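Local coordinates for probable 2-phosphosulfolactate phosphatase (Clostridium acetobutylicum, PDB 1VR0), which catalyses the magnesium-dependent hydrolysis of (2R)-O-phospho-3-sulfolactate to (2R)-3-sulfolactate and phosphate, at residues Met39-Ser44 with Asn95-Tyr100; Arg56-Leu61 with Thr109-Thr114. All coordinates share one frame; numbering follows the deposited sequence.

How the contacts relate
Contact 1 lies at the sulfonate end of the bound sulfolactate, while contact 2 is a parallel strand pair beside it, whose 109-113 strand ends near the ligand; their centres are 12 Å apart. Along the chain their segments alternate, helix 42-51 leading on to strand 56-59 and the loop with 95-100 coming before strand 109-113. They touch directly through side chains. Asn95 OD1 is 3.4 Å from Met112 CE, Ala42 CB is 3.7 Å from Thr114 OG1, and Tyr100 CE1 packs 3.7 Å from Leu110 CD1. Strand 109-113 thus runs toward the pocket, where the side chain of Thr114 comes within about 5 Å of the ligand and about 8 Å of the magnesium ion.

Contact 1 of 2, residues Met39-Ser44 with Asn95-Tyr100; sequences MLRATS and NSPMEY. With 3SL ((2R)-3-sulfolactic acid), chain E.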
loop_
_atom_site.group_PDB
_atom_site.type_symbol
_atom_site.label_atom_id
_atom_site.label_comp_id
_atom_site.label_asym_id
_atom_site.label_seq_id
_atom_site.Cartn_x
_atom_site.Cartn_y
_atom_site.Cartn_z
HETATM N N MSE A 39 11.708 -6.999 -8.676
HETATM C CA MSE A 39 12.053 -8.343 -9.169
HETATM C C MSE A 39 11.978 -8.483 -10.686
HETATM O O MSE A 39 12.650 -9.358 -11.279
HETATM C CB MSE A 39 11.210 -9.427 -8.498
HETATM C CG MSE A 39 9.740 -9.249 -8.697
HETATM SE SE MSE A 39 8.703 -10.928 -8.549
HETATM C CE MSE A 39 9.700 -12.025 -9.832
ATOM N N LEU A 40 11.174 -7.632 -11.314
ATOM C CA LEU A 40 11.063 -7.656 -12.770
ATOM C C LEU A 40 11.433 -6.291 -13.260
ATOM O O LEU A 40 10.522 -5.506 -13.596
ATOM C CB LEU A 40 9.631 -7.999 -13.206
ATOM C CG LEU A 40 9.297 -9.475 -12.990
ATOM C CD1 LEU A 40 7.803 -9.791 -13.237
ATOM C CD2 LEU A 40 10.158 -10.372 -13.837
ATOM N N ARG A 41 12.736 -5.978 -13.365
ATOM C CA ARG A 41 13.861 -6.923 -13.319
ATOM C C ARG A 41 15.111 -6.425 -12.605
ATOM O O ARG A 41 16.040 -7.216 -12.408
ATOM C CB ARG A 41 14.287 -7.318 -14.744
ATOM C CG ARG A 41 13.245 -8.090 -15.554
ATOM C CD ARG A 41 13.603 -8.117 -17.032
ATOM N NE ARG A 41 13.457 -6.798 -17.667
ATOM C CZ ARG A 41 13.951 -6.465 -18.862
ATOM N NH1 ARG A 41 13.768 -5.251 -19.345
ATOM N NH2 ARG A 41 14.622 -7.340 -19.590
ATOM N N ALA A 42 15.147 -5.160 -12.186
ATOM C CA ALA A 42 16.405 -4.536 -11.685
ATOM C C ALA A 42 17.128 -5.287 -10.555
ATOM O O ALA A 42 18.326 -5.469 -10.637
ATOM C CB ALA A 42 16.198 -3.087 -11.268
ATOM N N THR A 43 16.424 -5.715 -9.511
ATOM C CA THR A 43 17.099 -6.393 -8.426
ATOM C C THR A 43 17.411 -7.832 -8.767
ATOM O O THR A 43 18.290 -8.422 -8.145
ATOM C CB THR A 43 16.353 -6.337 -7.101
ATOM O OG1 THR A 43 15.019 -6.827 -7.250
ATOM C CG2 THR A 43 16.324 -4.925 -6.617
ATOM N N SER A 44 16.706 -8.398 -9.748
ATOM C CA SER A 44 17.073 -9.712 -10.281
ATOM C C SER A 44 18.356 -9.605 -11.100
ATOM O O SER A 44 19.187 -10.517 -11.064
ATOM C CB SER A 44 15.938 -10.295 -11.117
ATOM O OG SER A 44 14.835 -10.529 -10.265
ATOM N N ASN A 95 18.236 -4.761 -19.524
ATOM C CA ASN A 95 17.913 -5.109 -18.136
ATOM C C ASN A 95 17.420 -6.563 -17.980
ATOM O O ASN A 95 16.665 -6.893 -17.075
ATOM C CB ASN A 95 16.922 -4.096 -17.528
ATOM C CG ASN A 95 17.074 -3.999 -16.048
ATOM O OD1 ASN A 95 18.187 -3.847 -15.567
ATOM N ND2 ASN A 95 15.995 -4.144 -15.305
ATOM N N SER A 96 17.910 -7.424 -18.861
ATOM C CA SER A 96 17.660 -8.854 -18.774
ATOM C C SER A 96 18.749 -9.487 -17.955
ATOM O O SER A 96 19.895 -9.341 -18.292
ATOM C CB SER A 96 17.694 -9.490 -20.153
ATOM O OG SER A 96 17.755 -10.882 -19.985
ATOM N N PRO A 97 18.398 -10.207 -16.888
ATOM C CA PRO A 97 19.425 -10.917 -16.125
ATOM C C PRO A 97 20.288 -11.897 -16.922
ATOM O O PRO A 97 21.460 -12.057 -16.563
ATOM C CB PRO A 97 18.623 -11.664 -15.045
ATOM C CG PRO A 97 17.396 -10.953 -14.917
ATOM C CD PRO A 97 17.071 -10.390 -16.292
HETATM N N MSE A 98 19.767 -12.505 -17.996
HETATM C CA MSE A 98 20.554 -13.479 -18.782
HETATM C C MSE A 98 21.745 -12.934 -19.488
HETATM O O MSE A 98 22.649 -13.690 -19.802
HETATM C CB MSE A 98 19.738 -14.192 -19.849
HETATM C CG MSE A 98 19.205 -15.505 -19.334
HETATM SE SE MSE A 98 17.692 -15.079 -18.178
HETATM C CE MSE A 98 16.319 -15.039 -19.760
ATOM N N GLU A 99 21.737 -11.649 -19.794
ATOM C CA GLU A 99 22.838 -11.087 -20.536
ATOM C C GLU A 99 24.047 -10.748 -19.651
ATOM O O GLU A 99 25.138 -10.513 -20.176
ATOM C CB GLU A 99 22.368 -9.952 -21.463
ATOM C CG GLU A 99 21.927 -8.643 -20.857
ATOM C CD GLU A 99 21.000 -7.844 -21.813
ATOM O OE1 GLU A 99 21.318 -7.658 -23.005
ATOM O OE2 GLU A 99 19.926 -7.394 -21.358
ATOM N N TYR A 100 23.875 -10.842 -18.327
ATOM C CA TYR A 100 24.950 -10.598 -17.369
ATOM C C TYR A 100 25.594 -11.890 -16.922
ATOM O O TYR A 100 25.660 -12.196 -15.721
ATOM C CB TYR A 100 24.439 -9.787 -16.172
ATOM C CG TYR A 100 23.904 -8.454 -16.598
ATOM C CD1 TYR A 100 24.750 -7.357 -16.690
ATOM C CD2 TYR A 100 22.551 -8.289 -16.958
ATOM C CE1 TYR A 100 24.274 -6.108 -17.102
ATOM C CE2 TYR A 100 22.074 -7.055 -17.381
ATOM C CZ TYR A 100 22.950 -5.963 -17.448
ATOM O OH TYR A 100 22.545 -4.723 -17.887
HETATM O O11 3SL E . 8.680 -0.605 -17.416
HETATM C C1 3SL E . 9.316 -1.651 -17.655
HETATM O O12 3SL E . 8.947 -2.562 -18.439
HETATM C C2 3SL E . 10.607 -1.802 -16.943
HETATM O O2 3SL E . 10.408 -1.332 -15.613
HETATM C C3 3SL E . 11.004 -3.263 -17.017
HETATM S S 3SL E . 12.306 -3.600 -16.041
HETATM O O3S 3SL E . 13.535 -3.655 -16.853
HETATM O O1S 3SL E . 12.368 -2.781 -14.783
HETATM O O2S 3SL E . 12.181 -5.002 -15.624
#
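The sulfonate end of the sulfolactate pocket is built in part by the N-terminal end of helix 42-51 and a loop running into a short 3-10 turn. Arg41, the N-cap residue, follows a cis peptide bond, and its CB points toward the 95-100 loop. Arg41 CG is anti to the carbonyl carbon (chi1 -65°), and a bend at chi3 carries the guanidinium past Asn95, whose own side chain runs the opposite way. Three donor atoms converge on one sulfonate oxygen: Asn95 ND2 donates to 3SL O3S over 2.9 Å, Arg41 NH1 donates to the same O3S over 3.0 Å, and Arg41 NE adds a weak bond. NE also donates to 3SL O2S, straighter, at 161°, although the position of that oxygen is less certain. The sulfonate sits at the guanidinium edge, so its negative charge would be met by the positive charge of Arg41 as well as by N-H groups. Over one guanidinium face lies the backbone oxygen of Asn95, 3.0 Å above the plane and offset toward the rim, a packing contact and not a hydrogen bond. Guanidinium and Asn95 amide planes are nearly perpendicular. Asp225 of helix 223-229 forms a salt bridge with Arg41 NH2 and a hydrogen bond with Ser96 OG, linking the two segments through one second-shell carboxylate. Ser96 OG also accepts from Met98 N, closing an ST turn, and Ser96 N donates to Glu99 OE2. Away from the pocket, Pro97 CG packs 4.1 Å from Ser44 CB, while Ser44 OG donates to a lone pair of Met39 O over 2.7 Å, spanning the cis peptide. The whole is a sulfonate-binding corner of the ComB active site, pairing an arginine with an asparagine amide.

Contact 2 of 2, residues Arg56-Leu61 with Thr109-Thr114; sequences RVVPVL and TLIMTT
Val60 O takes two hydrogen bonds, one from Thr113 OG1 over 2.9 Å and a weak one from Thr118 OG1 of helix 117-123, with a CA-H...O contact from Thr113 CA beside them. Thr113 holds OG1 anti to its backbone N (chi1 -179°), and the hydroxyl approaches from above the carbonyl plane; Arg83 NH2 is a further partner of this OG1. Toward the N-terminal ends of the strands, the backbones form a parallel ladder. Leu110 N donates to Arg56 O, nearly straight at 171°, then Val58 N to Leu110 O at 2.8 Å, Met112 N to Val58 O at 3.0 Å and Val60 N to Met112 O. Val57 and Met112 share one face, where Val57 CG1 crosses obliquely to within 3.5 Å of Met112 CG, and helix 42-51 packs against both. On the other face, Val58 and Ile111 lie side by side, Ile111 CD1 reaching 3.8 Å from Val58 CB. Arg56, the first residue of the pair, runs alongside Thr109 and turns the edge of its guanidinium to it, NH1 donating weakly to Thr109 OG1; its stronger partner is Glu245, in a salt bridge through NE. Ile246 bonds to the backbone of Val57, and strand 77-81 to the far side of 109-113, the central strand of a small parallel sheet in an alpha/beta fold.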
loop_
_atom_site.group_PDB
_atom_site.type_symbol
_atom_site.label_atom_id
_atom_site.label_comp_id
_atom_site.label_asym_id
_atom_site.label_seq_id
_atom_site.Cartn_x
_atom_site.Cartn_y
_atom_site.Cartn_z
ATOM N N ARG A 56 31.284 -4.596 -8.928
ATOM C CA ARG A 56 30.347 -3.717 -8.262
ATOM C C ARG A 56 29.271 -3.261 -9.213
ATOM O O ARG A 56 29.476 -3.250 -10.416
ATOM C CB ARG A 56 31.079 -2.495 -7.698
ATOM C CG ARG A 56 31.619 -1.532 -8.766
ATOM C CD ARG A 56 32.080 -0.222 -8.141
ATOM N NE ARG A 56 33.311 -0.340 -7.376
ATOM C CZ ARG A 56 34.524 -0.315 -7.920
ATOM N NH1 ARG A 56 34.687 -0.190 -9.229
ATOM N NH2 ARG A 56 35.589 -0.430 -7.147
ATOM N N VAL A 57 28.130 -2.876 -8.656
ATOM C CA VAL A 57 27.089 -2.203 -9.410
ATOM C C VAL A 57 26.951 -0.792 -8.862
ATOM O O VAL A 57 26.837 -0.620 -7.665
ATOM C CB VAL A 57 25.718 -2.896 -9.284
ATOM C CG1 VAL A 57 24.700 -2.135 -10.093
ATOM C CG2 VAL A 57 25.777 -4.363 -9.743
ATOM N N VAL A 58 26.944 0.208 -9.748
ATOM C CA VAL A 58 26.722 1.597 -9.374
ATOM C C VAL A 58 25.379 2.060 -9.976
ATOM O O VAL A 58 25.307 2.336 -11.170
ATOM C CB VAL A 58 27.819 2.497 -9.929
ATOM C CG1 VAL A 58 27.566 3.957 -9.515
ATOM C CG2 VAL A 58 29.184 2.019 -9.513
ATOM N N PRO A 59 24.310 2.131 -9.152
ATOM C CA PRO A 59 23.021 2.619 -9.588
ATOM C C PRO A 59 22.954 4.147 -9.660
ATOM O O PRO A 59 23.390 4.836 -8.760
ATOM C CB PRO A 59 22.082 2.098 -8.501
ATOM C CG PRO A 59 22.872 2.039 -7.321
ATOM C CD PRO A 59 24.270 1.729 -7.738
ATOM N N VAL A 60 22.423 4.661 -10.758
ATOM C CA VAL A 60 22.239 6.095 -10.942
ATOM C C VAL A 60 20.819 6.399 -11.469
ATOM O O VAL A 60 20.082 5.510 -11.933
ATOM C CB VAL A 60 23.296 6.680 -11.873
ATOM C CG1 VAL A 60 24.693 6.380 -11.334
ATOM C CG2 VAL A 60 23.141 6.175 -13.307
ATOM N N LEU A 61 20.433 7.663 -11.388
ATOM C CA LEU A 61 19.072 8.062 -11.717
ATOM C C LEU A 61 18.929 8.520 -13.174
ATOM O O LEU A 61 17.855 8.402 -13.752
ATOM C CB LEU A 61 18.568 9.122 -10.721
ATOM C CG LEU A 61 18.457 8.679 -9.244
ATOM C CD1 LEU A 61 17.757 9.713 -8.417
ATOM C CD2 LEU A 61 17.781 7.303 -9.023
ATOM N N THR A 109 32.657 -3.262 -13.654
ATOM C CA THR A 109 31.860 -2.311 -12.885
ATOM C C THR A 109 30.607 -1.944 -13.695
ATOM O O THR A 109 30.697 -1.344 -14.748
ATOM C CB THR A 109 32.674 -1.028 -12.590
ATOM O OG1 THR A 109 33.632 -1.284 -11.566
ATOM C CG2 THR A 109 31.780 0.114 -12.152
ATOM N N LEU A 110 29.446 -2.303 -13.184
ATOM C CA LEU A 110 28.191 -2.122 -13.896
ATOM C C LEU A 110 27.512 -0.822 -13.481
ATOM O O LEU A 110 27.012 -0.702 -12.364
ATOM C CB LEU A 110 27.300 -3.320 -13.607
ATOM C CG LEU A 110 25.899 -3.331 -14.156
ATOM C CD1 LEU A 110 25.867 -3.094 -15.662
ATOM C CD2 LEU A 110 25.338 -4.657 -13.812
ATOM N N ILE A 111 27.527 0.156 -14.377
ATOM C CA ILE A 111 26.798 1.388 -14.179
ATOM C C ILE A 111 25.376 1.131 -14.698
ATOM O O ILE A 111 25.178 0.790 -15.856
ATOM C CB ILE A 111 27.392 2.558 -14.969
ATOM C CG1 ILE A 111 28.914 2.688 -14.796
ATOM C CG2 ILE A 111 26.731 3.853 -14.587
ATOM C CD1 ILE A 111 29.430 2.713 -13.372
HETATM N N MSE A 112 24.378 1.275 -13.840
HETATM C CA MSE A 112 23.010 1.148 -14.313
HETATM C C MSE A 112 22.017 2.161 -13.811
HETATM O O MSE A 112 22.134 2.701 -12.711
HETATM C CB MSE A 112 22.445 -0.251 -14.067
HETATM C CG MSE A 112 22.697 -0.873 -12.730
HETATM SE SE MSE A 112 21.625 -2.580 -12.441
HETATM C CE MSE A 112 21.292 -3.174 -14.445
ATOM N N THR A 113 21.031 2.394 -14.664
ATOM C CA THR A 113 19.918 3.241 -14.356
ATOM C C THR A 113 18.683 2.541 -14.898
ATOM O O THR A 113 18.691 2.038 -16.028
ATOM C CB THR A 113 20.099 4.646 -14.954
ATOM O OG1 THR A 113 18.970 5.440 -14.605
ATOM C CG2 THR A 113 20.269 4.633 -16.473
ATOM N N THR A 114 17.640 2.467 -14.073
ATOM C CA THR A 114 16.392 1.810 -14.455
ATOM C C THR A 114 15.174 2.635 -14.078
ATOM O O THR A 114 15.272 3.657 -13.380
ATOM C CB THR A 114 16.246 0.366 -13.858
ATOM O OG1 THR A 114 16.024 0.408 -12.446
ATOM C CG2 THR A 114 17.449 -0.489 -14.135
#